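Local coordinates for probable porin (Pseudomonas aeruginosa, PDB 4FSO), which probably acts as an outer-membrane porin, a beta-barrel channel of the OprD family that lets small solutes cross the membrane, at residues 131-136 with 293-298; 195-200 with 207-212; 301-306 with 375-380. All blocks are in the same frame, centred on the assembly; numbering follows the deposited sequence.

Contact 1: residues 131-136 with 293-298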
loop_
_atom_site.group_PDB
_atom_site.type_symbol
_atom_site.label_atom_id
_atom_site.label_comp_id
_atom_site.label_asym_id
_atom_site.label_seq_id
_atom_site.Cartn_x
_atom_site.Cartn_y
_atom_site.Cartn_z
ATOM N N TYR A 131 -0.590 3.696 -2.434
ATOM C CA TYR A 131 -1.026 3.320 -3.777
ATOM C C TYR A 131 -0.871 1.801 -3.908
ATOM O O TYR A 131 0.065 1.171 -3.339
ATOM C CB TYR A 131 -0.260 4.061 -4.875
ATOM C CG TYR A 131 1.042 3.394 -5.260
ATOM C CD1 TYR A 131 2.080 3.296 -4.347
ATOM C CD2 TYR A 131 1.230 2.859 -6.535
ATOM C CE1 TYR A 131 3.260 2.688 -4.680
ATOM C CE2 TYR A 131 2.416 2.252 -6.884
ATOM C CZ TYR A 131 3.428 2.170 -5.944
ATOM O OH TYR A 131 4.628 1.571 -6.242
ATOM N N ASN A 132 -1.831 1.213 -4.614
ATOM C CA ASN A 132 -1.889 -0.227 -4.768
ATOM C C ASN A 132 -1.024 -0.692 -5.934
ATOM O O ASN A 132 -1.071 -0.124 -7.031
ATOM C CB ASN A 132 -3.335 -0.694 -4.928
ATOM C CG ASN A 132 -3.474 -2.212 -4.834
ATOM O OD1 ASN A 132 -2.557 -2.915 -4.380
ATOM N ND2 ASN A 132 -4.631 -2.721 -5.249
ATOM N N ASP A 133 -0.235 -1.733 -5.672
ATOM C CA ASP A 133 0.753 -2.253 -6.614
ATOM C C ASP A 133 0.364 -3.639 -7.136
ATOM O O ASP A 133 1.173 -4.326 -7.755
ATOM C CB ASP A 133 2.124 -2.319 -5.920
ATOM C CG ASP A 133 2.026 -2.162 -4.394
ATOM O OD1 ASP A 133 1.071 -2.709 -3.794
ATOM O OD2 ASP A 133 2.898 -1.487 -3.794
ATOM N N GLY A 134 -0.884 -4.031 -6.896
ATOM C CA GLY A 134 -1.302 -5.411 -7.055
ATOM C C GLY A 134 -2.090 -5.757 -8.301
ATOM O O GLY A 134 -2.612 -6.865 -8.408
ATOM N N ARG A 135 -2.200 -4.818 -9.233
ATOM C CA ARG A 135 -2.708 -5.143 -10.566
ATOM C C ARG A 135 -1.620 -4.855 -11.605
ATOM O O ARG A 135 -0.442 -4.758 -11.252
ATOM C CB ARG A 135 -4.021 -4.411 -10.882
ATOM C CG ARG A 135 -5.256 -4.980 -10.159
ATOM C CD ARG A 135 -5.517 -6.453 -10.508
ATOM N NE ARG A 135 -5.697 -7.280 -9.312
ATOM C CZ ARG A 135 -6.762 -8.037 -9.061
ATOM N NH1 ARG A 135 -7.766 -8.100 -9.927
ATOM N NH2 ARG A 135 -6.822 -8.743 -7.940
ATOM N N LEU A 136 -2.008 -4.722 -12.873
ATOM C CA LEU A 136 -1.032 -4.586 -13.963
ATOM C C LEU A 136 -0.354 -3.209 -14.004
ATOM O O LEU A 136 0.878 -3.094 -14.087
ATOM C CB LEU A 136 -1.684 -4.890 -15.320
ATOM C CG LEU A 136 -0.731 -4.754 -16.506
ATOM C CD1 LEU A 136 0.364 -5.804 -16.437
ATOM C CD2 LEU A 136 -1.477 -4.830 -17.825
ATOM N N GLY A 293 -8.272 1.945 -5.089
ATOM C CA GLY A 293 -6.960 2.132 -5.673
ATOM C C GLY A 293 -5.871 2.246 -4.626
ATOM O O GLY A 293 -4.742 2.630 -4.918
ATOM N N SER A 294 -6.220 1.925 -3.388
ATOM C CA SER A 294 -5.239 1.889 -2.318
ATOM C C SER A 294 -5.352 0.599 -1.522
ATOM O O SER A 294 -6.249 -0.215 -1.747
ATOM C CB SER A 294 -5.396 3.092 -1.377
ATOM O OG SER A 294 -6.503 2.935 -0.509
ATOM N N ASN A 295 -4.419 0.415 -0.596
ATOM C CA ASN A 295 -4.527 -0.653 0.382
ATOM C C ASN A 295 -4.553 -0.003 1.738
ATOM O O ASN A 295 -3.877 1.002 1.950
ATOM C CB ASN A 295 -3.327 -1.604 0.312
ATOM C CG ASN A 295 -2.989 -2.022 -1.108
ATOM O OD1 ASN A 295 -3.880 -2.371 -1.900
ATOM N ND2 ASN A 295 -1.692 -1.995 -1.437
ATOM N N PRO A 296 -5.322 -0.574 2.671
ATOM C CA PRO A 296 -5.245 -0.016 4.018
ATOM C C PRO A 296 -3.881 -0.361 4.613
ATOM O O PRO A 296 -3.383 -1.476 4.499
ATOM C CB PRO A 296 -6.378 -0.729 4.750
ATOM C CG PRO A 296 -6.501 -2.053 4.043
ATOM C CD PRO A 296 -6.157 -1.789 2.608
ATOM N N TYR A 297 -3.271 0.624 5.242
ATOM C CA TYR A 297 -1.932 0.503 5.788
ATOM C C TYR A 297 -1.962 -0.195 7.147
ATOM O O TYR A 297 -1.703 0.419 8.184
ATOM C CB TYR A 297 -1.373 1.909 5.922
ATOM C CG TYR A 297 0.094 2.022 6.178
ATOM C CD1 TYR A 297 1.012 1.267 5.466
ATOM C CD2 TYR A 297 0.569 2.929 7.113
ATOM C CE1 TYR A 297 2.364 1.392 5.700
ATOM C CE2 TYR A 297 1.919 3.064 7.359
ATOM C CZ TYR A 297 2.816 2.300 6.648
ATOM O OH TYR A 297 4.160 2.457 6.894
ATOM N N LEU A 298 -2.298 -1.476 7.146
ATOM C CA LEU A 298 -2.431 -2.229 8.394
ATOM C C LEU A 298 -1.519 -3.450 8.400
ATOM O O LEU A 298 -1.192 -3.978 7.350
ATOM C CB LEU A 298 -3.887 -2.655 8.593
ATOM C CG LEU A 298 -4.885 -1.507 8.775
ATOM C CD1 LEU A 298 -6.311 -1.997 8.510
ATOM C CD2 LEU A 298 -4.758 -0.888 10.209
#
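Two loops folded into the interior of the OprD-family barrel meet here, an arrangement consistent with the pore constriction that inward loops form in this family. Tyr131 and Ser294 make an antiparallel non-hydrogen-bonded pair with CA atoms 4.7 Å apart and side chains that point apart. The Ser294 hydroxyl, turned back on its own loop, is bound to Leu291 O. One backbone bond ties the two segments: Asn132 N donates to Gly293 O over 3.3 Å, approaching from above the carbonyl plane, and the same oxygen also accepts from Thr139 OG1. Gly293 has a positive phi, where a side chain would collide with the carbonyl oxygen of the residue before it.

Most of the side-chain contact comes from two asparagines. Asn132 holds CG anti to its backbone N (chi1 -169°), which sends the amide toward the opposite segment, while Asn295 holds CG anti to its carbonyl carbon (chi1 -47°). Their ends meet crosswise, the amide planes 81° apart, and the CB of Asn132 rests 4.1 Å from Ser294 CA. The Asn132 amide is also tied to its own loop, because OD1 receives a weak bond from Gly134 N at 3.2 Å. Beyond the glycine, Arg135 makes a cation-pi contact with Phe23, and its NE donates to Gly134 O at 3.2 Å.

Contact 2: residues 195-200 with 207-212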
loop_
_atom_site.group_PDB
_atom_site.type_symbol
_atom_site.label_atom_id
_atom_site.label_comp_id
_atom_site.label_asym_id
_atom_site.label_seq_id
_atom_site.Cartn_x
_atom_site.Cartn_y
_atom_site.Cartn_z
ATOM N N ALA A 195 -4.816 15.353 2.595
ATOM C CA ALA A 195 -4.078 14.759 3.704
ATOM C C ALA A 195 -3.004 15.743 4.103
ATOM O O ALA A 195 -2.600 16.587 3.300
ATOM C CB ALA A 195 -3.462 13.432 3.320
ATOM N N TYR A 196 -2.567 15.663 5.350
ATOM C CA TYR A 196 -1.506 16.531 5.837
ATOM C C TYR A 196 -0.801 15.618 6.778
ATOM O O TYR A 196 -1.464 14.860 7.497
ATOM C CB TYR A 196 -2.053 17.753 6.598
ATOM C CG TYR A 196 -3.037 18.574 5.788
ATOM C CD1 TYR A 196 -4.407 18.277 5.792
ATOM C CD2 TYR A 196 -2.600 19.646 5.007
ATOM C CE1 TYR A 196 -5.302 19.020 5.041
ATOM C CE2 TYR A 196 -3.493 20.405 4.254
ATOM C CZ TYR A 196 -4.837 20.084 4.269
ATOM O OH TYR A 196 -5.707 20.839 3.512
ATOM N N GLN A 197 0.528 15.676 6.790
ATOM C CA GLN A 197 1.286 14.711 7.560
ATOM C C GLN A 197 2.527 15.324 8.186
ATOM O O GLN A 197 3.169 16.183 7.602
ATOM C CB GLN A 197 1.632 13.535 6.647
ATOM C CG GLN A 197 2.473 12.417 7.239
ATOM C CD GLN A 197 2.813 11.338 6.193
ATOM O OE1 GLN A 197 2.198 11.276 5.113
ATOM N NE2 GLN A 197 3.800 10.501 6.504
ATOM N N LEU A 198 2.870 14.863 9.383
ATOM C CA LEU A 198 4.103 15.275 10.035
ATOM C C LEU A 198 4.920 14.052 10.465
ATOM O O LEU A 198 4.418 13.188 11.165
ATOM C CB LEU A 198 3.772 16.167 11.228
ATOM C CG LEU A 198 4.893 17.045 11.775
ATOM C CD1 LEU A 198 4.294 18.056 12.714
ATOM C CD2 LEU A 198 5.961 16.242 12.513
ATOM N N ASP A 199 6.183 14.001 10.057
ATOM C CA ASP A 199 7.081 12.883 10.389
ATOM C C ASP A 199 8.227 13.343 11.281
ATOM O O ASP A 199 9.065 14.130 10.850
ATOM C CB ASP A 199 7.698 12.285 9.118
ATOM C CG ASP A 199 6.692 11.544 8.265
ATOM O OD1 ASP A 199 5.803 10.893 8.860
ATOM O OD2 ASP A 199 6.793 11.612 7.008
ATOM N N TYR A 200 8.283 12.852 12.516
ATOM C CA TYR A 200 9.355 13.249 13.429
ATOM C C TYR A 200 10.275 12.067 13.620
ATOM O O TYR A 200 9.850 11.029 14.124
ATOM C CB TYR A 200 8.766 13.673 14.761
ATOM C CG TYR A 200 9.774 14.169 15.786
ATOM C CD1 TYR A 200 11.058 14.565 15.415
ATOM C CD2 TYR A 200 9.430 14.243 17.133
ATOM C CE1 TYR A 200 11.969 15.014 16.368
ATOM C CE2 TYR A 200 10.323 14.691 18.079
ATOM C CZ TYR A 200 11.587 15.075 17.701
ATOM O OH TYR A 200 12.462 15.516 18.671
ATOM N N LEU A 207 10.830 6.618 14.600
ATOM C CA LEU A 207 10.105 7.554 13.773
ATOM C C LEU A 207 8.634 7.666 14.234
ATOM O O LEU A 207 7.922 6.674 14.381
ATOM C CB LEU A 207 10.228 7.117 12.312
ATOM C CG LEU A 207 9.246 7.609 11.248
ATOM C CD1 LEU A 207 9.274 9.121 11.127
ATOM C CD2 LEU A 207 9.559 6.958 9.905
ATOM N N LEU A 208 8.208 8.900 14.483
ATOM C CA LEU A 208 6.860 9.202 14.945
ATOM C C LEU A 208 6.091 9.819 13.798
ATOM O O LEU A 208 6.649 10.549 12.989
ATOM C CB LEU A 208 6.902 10.178 16.136
ATOM C CG LEU A 208 6.869 9.565 17.534
ATOM C CD1 LEU A 208 7.720 8.301 17.581
ATOM C CD2 LEU A 208 7.372 10.579 18.527
ATOM N N GLN A 209 4.804 9.530 13.725
ATOM C CA GLN A 209 4.038 9.952 12.575
ATOM C C GLN A 209 2.651 10.421 12.946
ATOM O O GLN A 209 1.891 9.698 13.574
ATOM C CB GLN A 209 3.878 8.795 11.615
ATOM C CG GLN A 209 5.126 8.315 10.947
ATOM C CD GLN A 209 4.783 7.343 9.819
ATOM O OE1 GLN A 209 4.265 6.241 10.056
ATOM N NE2 GLN A 209 5.030 7.767 8.583
ATOM N N TYR A 210 2.303 11.625 12.531
ATOM C CA TYR A 210 0.933 12.036 12.640
ATOM C C TYR A 210 0.458 12.399 11.247
ATOM O O TYR A 210 1.207 12.983 10.475
ATOM C CB TYR A 210 0.769 13.233 13.591
ATOM C CG TYR A 210 -0.657 13.726 13.621
ATOM C CD1 TYR A 210 -1.647 12.982 14.252
ATOM C CD2 TYR A 210 -1.026 14.894 12.979
ATOM C CE1 TYR A 210 -2.957 13.387 14.253
ATOM C CE2 TYR A 210 -2.348 15.312 12.968
ATOM C CZ TYR A 210 -3.304 14.553 13.615
ATOM O OH TYR A 210 -4.614 14.955 13.639
ATOM N N ALA A 211 -0.785 12.054 10.932
ATOM C CA ALA A 211 -1.385 12.464 9.671
ATOM C C ALA A 211 -2.911 12.653 9.788
ATOM O O ALA A 211 -3.560 12.110 10.681
ATOM C CB ALA A 211 -1.010 11.478 8.534
ATOM N N GLN A 212 -3.474 13.420 8.862
ATOM C CA GLN A 212 -4.845 13.887 8.988
ATOM C C GLN A 212 -5.397 14.243 7.619
ATOM O O GLN A 212 -4.674 14.775 6.769
ATOM C CB GLN A 212 -4.846 15.103 9.889
ATOM C CG GLN A 212 -6.090 15.900 9.905
ATOM C CD GLN A 212 -6.104 16.825 11.100
ATOM O OE1 GLN A 212 -5.211 16.767 11.949
ATOM N NE2 GLN A 212 -7.118 17.677 11.183
#
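Strands 195-200 and 207-212 run antiparallel, their N-to-C directions 169° apart and their axes 4.6 Å from each other at closest approach. Tyr196 with Gln212, Leu198 with Tyr210 and Tyr200 with Leu208 are hydrogen-bonded pairs, each carrying two N-H to O=C bonds. The middle pair is nearly straight: Leu198 N reaches Tyr210 O at 2.7 Å with an angle of 173° at the hydrogen. Gln197 with Ala211 and Asp199 with Gln209 are the non-hydrogen-bonded pairs between them, where CA-H groups lean on the carbonyl oxygens.

These strands belong to the beta hairpin 193-203 and 206-215 in the wall of the porin barrel, and the alternation of side chains separates its two surfaces. Gln197, Asp199, Gln209 and Ala211 share the inner one, where Pro127 and Leu128 of an inward loop cover Gln197, Gln209 and Ala211. Tyr196, Leu198, Tyr200, Leu208, Tyr210 and Gln212 lie on the other, and a bound detergent molecule comes within about 5 Å of the Tyr196 side chain.

On the inner surface, Asp199 OD1 is gripped by two amides. Gln197 is fully extended, CG anti to the backbone N (chi1 178°), and its NE2 donates at 3.1 Å to the syn lone pair of Asp199 OD1. Gln209, with CG anti to its carbonyl carbon, runs alongside Asp199 and brings NE2 to Asp199 OD1 at 3.2 Å from above the carboxylate plane. Gln209 OE1 is bonded to Tyr223 OH, so both ends of its amide are held and its rotation is fixed. On the outer surface, Tyr200 CB meets Leu208 CB at 4.2 Å, and Tyr210 OH donates to Gln212 OE1 at the edge of its own ring.

Contact 3: residues 301-306 with 375-380; sequences YLQVND and RLRNAT
Tyr301 opens the irregular segment 301-306, a piece of an inward-folded loop of the porin barrel, with its ring edge directed in plane at the CB of Asp306. At Leu302 the backbone N donates to Asn305 O over 3.0 Å, closing the segment into a compact turn that presents the next two residues to strand 375-380.

Gln303 does nearly all of the touching. Its chain is stretched out from a CG anti to the backbone N (chi1 -166°), and it slides past Arg377 in the opposite direction. Gln303 CG sits over one face of the Arg377 guanidinium, 3.4 Å above the plane and offset toward the rim; the planes of amide and guanidinium are 43° apart. Farther along, Gln303 CD lies 3.5 Å from Ala379 CB. Gln303 NE2 makes a weak bond of 3.4 Å to Arg377 O, but its stronger partner is Glu394 OE2. The guanidinium is likewise held from outside: Arg377 bends at chi3 (66°) and its NE forms a salt bridge with Glu359, whose carboxylate also pairs with Arg375.

Val304 adds an apolar touch, its CG2 4.0 Å from Ala379 CB. Asn305 takes its partner from another strand, its ND2 making a weak bond to Glu353 OE2, and Asp306 OD2 is bonded to Tyr290 OH.

The turn thus lies against the inside of the barrel wall, with Val304 packing on Val392 and Glu394 of strand 392-404, and Asp357 and Glu355 of strand 350-363 accepting the backbone N-H groups of Gln303 and Val304.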
loop_
_atom_site.group_PDB
_atom_site.type_symbol
_atom_site.label_atom_id
_atom_site.label_comp_id
_atom_site.label_asym_id
_atom_site.label_seq_id
_atom_site.Cartn_x
_atom_site.Cartn_y
_atom_site.Cartn_z
ATOM N N TYR A 301 -2.870 -6.513 6.494
ATOM C CA TYR A 301 -3.227 -6.444 5.080
ATOM C C TYR A 301 -2.495 -7.534 4.317
ATOM O O TYR A 301 -1.282 -7.494 4.175
ATOM C CB TYR A 301 -2.921 -5.096 4.435
ATOM C CG TYR A 301 -3.211 -5.160 2.950
ATOM C CD1 TYR A 301 -4.501 -5.430 2.490
ATOM C CD2 TYR A 301 -2.200 -5.010 2.011
ATOM C CE1 TYR A 301 -4.774 -5.516 1.135
ATOM C CE2 TYR A 301 -2.468 -5.088 0.650
ATOM C CZ TYR A 301 -3.757 -5.337 0.213
ATOM O OH TYR A 301 -4.029 -5.414 -1.151
ATOM N N LEU A 302 -3.256 -8.496 3.823
ATOM C CA LEU A 302 -2.705 -9.686 3.181
ATOM C C LEU A 302 -3.015 -9.671 1.686
ATOM O O LEU A 302 -3.505 -8.674 1.170
ATOM C CB LEU A 302 -3.231 -10.961 3.867
ATOM C CG LEU A 302 -2.154 -11.539 4.772
ATOM C CD1 LEU A 302 -1.737 -10.526 5.845
ATOM C CD2 LEU A 302 -2.551 -12.890 5.380
ATOM N N GLN A 303 -2.734 -10.772 0.993
ATOM C CA GLN A 303 -2.859 -10.802 -0.468
ATOM C C GLN A 303 -4.305 -10.606 -0.896
ATOM O O GLN A 303 -4.587 -9.879 -1.859
ATOM C CB GLN A 303 -2.309 -12.105 -1.015
ATOM C CG GLN A 303 -2.062 -12.149 -2.522
ATOM C CD GLN A 303 -1.664 -13.552 -2.978
ATOM O OE1 GLN A 303 -0.810 -14.207 -2.355
ATOM N NE2 GLN A 303 -2.307 -14.033 -4.041
ATOM N N VAL A 304 -5.222 -11.195 -0.133
ATOM C CA VAL A 304 -6.620 -11.249 -0.534
ATOM C C VAL A 304 -7.599 -10.510 0.390
ATOM O O VAL A 304 -8.657 -10.059 -0.034
ATOM C CB VAL A 304 -7.014 -12.723 -0.805
ATOM C CG1 VAL A 304 -8.475 -12.998 -0.513
ATOM C CG2 VAL A 304 -6.689 -13.044 -2.261
ATOM N N ASN A 305 -7.221 -10.368 1.648
ATOM C CA ASN A 305 -8.151 -9.905 2.672
ATOM C C ASN A 305 -7.436 -8.952 3.603
ATOM O O ASN A 305 -6.236 -9.091 3.835
ATOM C CB ASN A 305 -8.764 -11.072 3.463
ATOM C CG ASN A 305 -9.851 -10.615 4.431
ATOM O OD1 ASN A 305 -10.904 -10.188 3.998
ATOM N ND2 ASN A 305 -9.592 -10.703 5.747
ATOM N N ASP A 306 -8.174 -7.973 4.119
ATOM C CA ASP A 306 -7.561 -6.910 4.907
ATOM C C ASP A 306 -7.790 -7.036 6.422
ATOM O O ASP A 306 -7.156 -6.327 7.202
ATOM C CB ASP A 306 -7.965 -5.511 4.385
ATOM C CG ASP A 306 -9.454 -5.199 4.559
ATOM O OD1 ASP A 306 -10.214 -5.997 5.139
ATOM O OD2 ASP A 306 -9.877 -4.118 4.107
ATOM N N ARG A 375 8.300 -13.910 -9.465
ATOM C CA ARG A 375 7.612 -13.858 -8.202
ATOM C C ARG A 375 6.368 -14.722 -8.202
ATOM O O ARG A 375 5.509 -14.600 -9.084
ATOM C CB ARG A 375 7.240 -12.416 -7.898
ATOM C CG ARG A 375 7.239 -12.087 -6.432
ATOM C CD ARG A 375 6.474 -10.816 -6.209
ATOM N NE ARG A 375 6.254 -10.573 -4.790
ATOM C CZ ARG A 375 5.380 -9.700 -4.317
ATOM N NH1 ARG A 375 4.628 -8.993 -5.149
ATOM N NH2 ARG A 375 5.258 -9.537 -3.013
ATOM N N LEU A 376 6.270 -15.581 -7.196
ATOM C CA LEU A 376 5.103 -16.432 -7.045
ATOM C C LEU A 376 4.315 -16.110 -5.785
ATOM O O LEU A 376 4.858 -16.186 -4.691
ATOM C CB LEU A 376 5.540 -17.891 -7.018
ATOM C CG LEU A 376 4.432 -18.891 -6.741
ATOM C CD1 LEU A 376 3.284 -18.618 -7.663
ATOM C CD2 LEU A 376 4.947 -20.307 -6.930
ATOM N N ARG A 377 3.033 -15.773 -5.936
ATOM C CA ARG A 377 2.188 -15.408 -4.783
ATOM C C ARG A 377 0.905 -16.244 -4.622
ATOM O O ARG A 377 -0.010 -16.174 -5.443
ATOM C CB ARG A 377 1.805 -13.929 -4.836
ATOM C CG ARG A 377 2.980 -13.012 -5.034
ATOM C CD ARG A 377 2.528 -11.580 -4.971
ATOM N NE ARG A 377 2.051 -11.230 -3.636
ATOM C CZ ARG A 377 1.105 -10.331 -3.397
ATOM N NH1 ARG A 377 0.526 -9.700 -4.411
ATOM N NH2 ARG A 377 0.731 -10.074 -2.151
ATOM N N ASN A 378 0.833 -17.006 -3.537
ATOM C CA ASN A 378 -0.281 -17.918 -3.338
ATOM C C ASN A 378 -1.142 -17.547 -2.142
ATOM O O ASN A 378 -0.653 -17.372 -1.029
ATOM C CB ASN A 378 0.255 -19.356 -3.197
ATOM C CG ASN A 378 -0.843 -20.377 -2.973
ATOM O OD1 ASN A 378 -1.669 -20.628 -3.855
ATOM N ND2 ASN A 378 -0.854 -20.980 -1.786
ATOM N N ALA A 379 -2.438 -17.451 -2.359
ATOM C CA ALA A 379 -3.326 -17.147 -1.240
ATOM C C ALA A 379 -4.446 -18.162 -1.080
ATOM O O ALA A 379 -5.077 -18.583 -2.049
ATOM C CB ALA A 379 -3.907 -15.706 -1.355
ATOM N N THR A 380 -4.693 -18.533 0.163
ATOM C CA THR A 380 -5.813 -19.375 0.525
ATOM C C THR A 380 -6.593 -18.623 1.589
ATOM O O THR A 380 -6.046 -18.256 2.633
ATOM C CB THR A 380 -5.309 -20.721 1.087
ATOM O OG1 THR A 380 -4.686 -21.438 0.026
ATOM C CG2 THR A 380 -6.451 -21.556 1.675
#

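Overall arrangement
Contacts 1 and 3 lie close together, their centres about 12 Å apart, and share one inward loop: Pro296 CG packs on Asp306 CB at 3.8 Å, and the Tyr301 hydroxyl stands beside the Asn295 amide, probably hydrogen-bonded to it. Through this loop contact 3 ties the barrel wall at 375-380 to the loop pair of contact 1, whose centre is about 4 Å from the centre of the chain. Contact 2 is wall hairpin, about 20 Å from contact 1 and about 28 Å from contact 3 between centres, opposite contact 3 across the middle of the chain. A bound calcium ion lies about 11 Å from the Asn295 side chain.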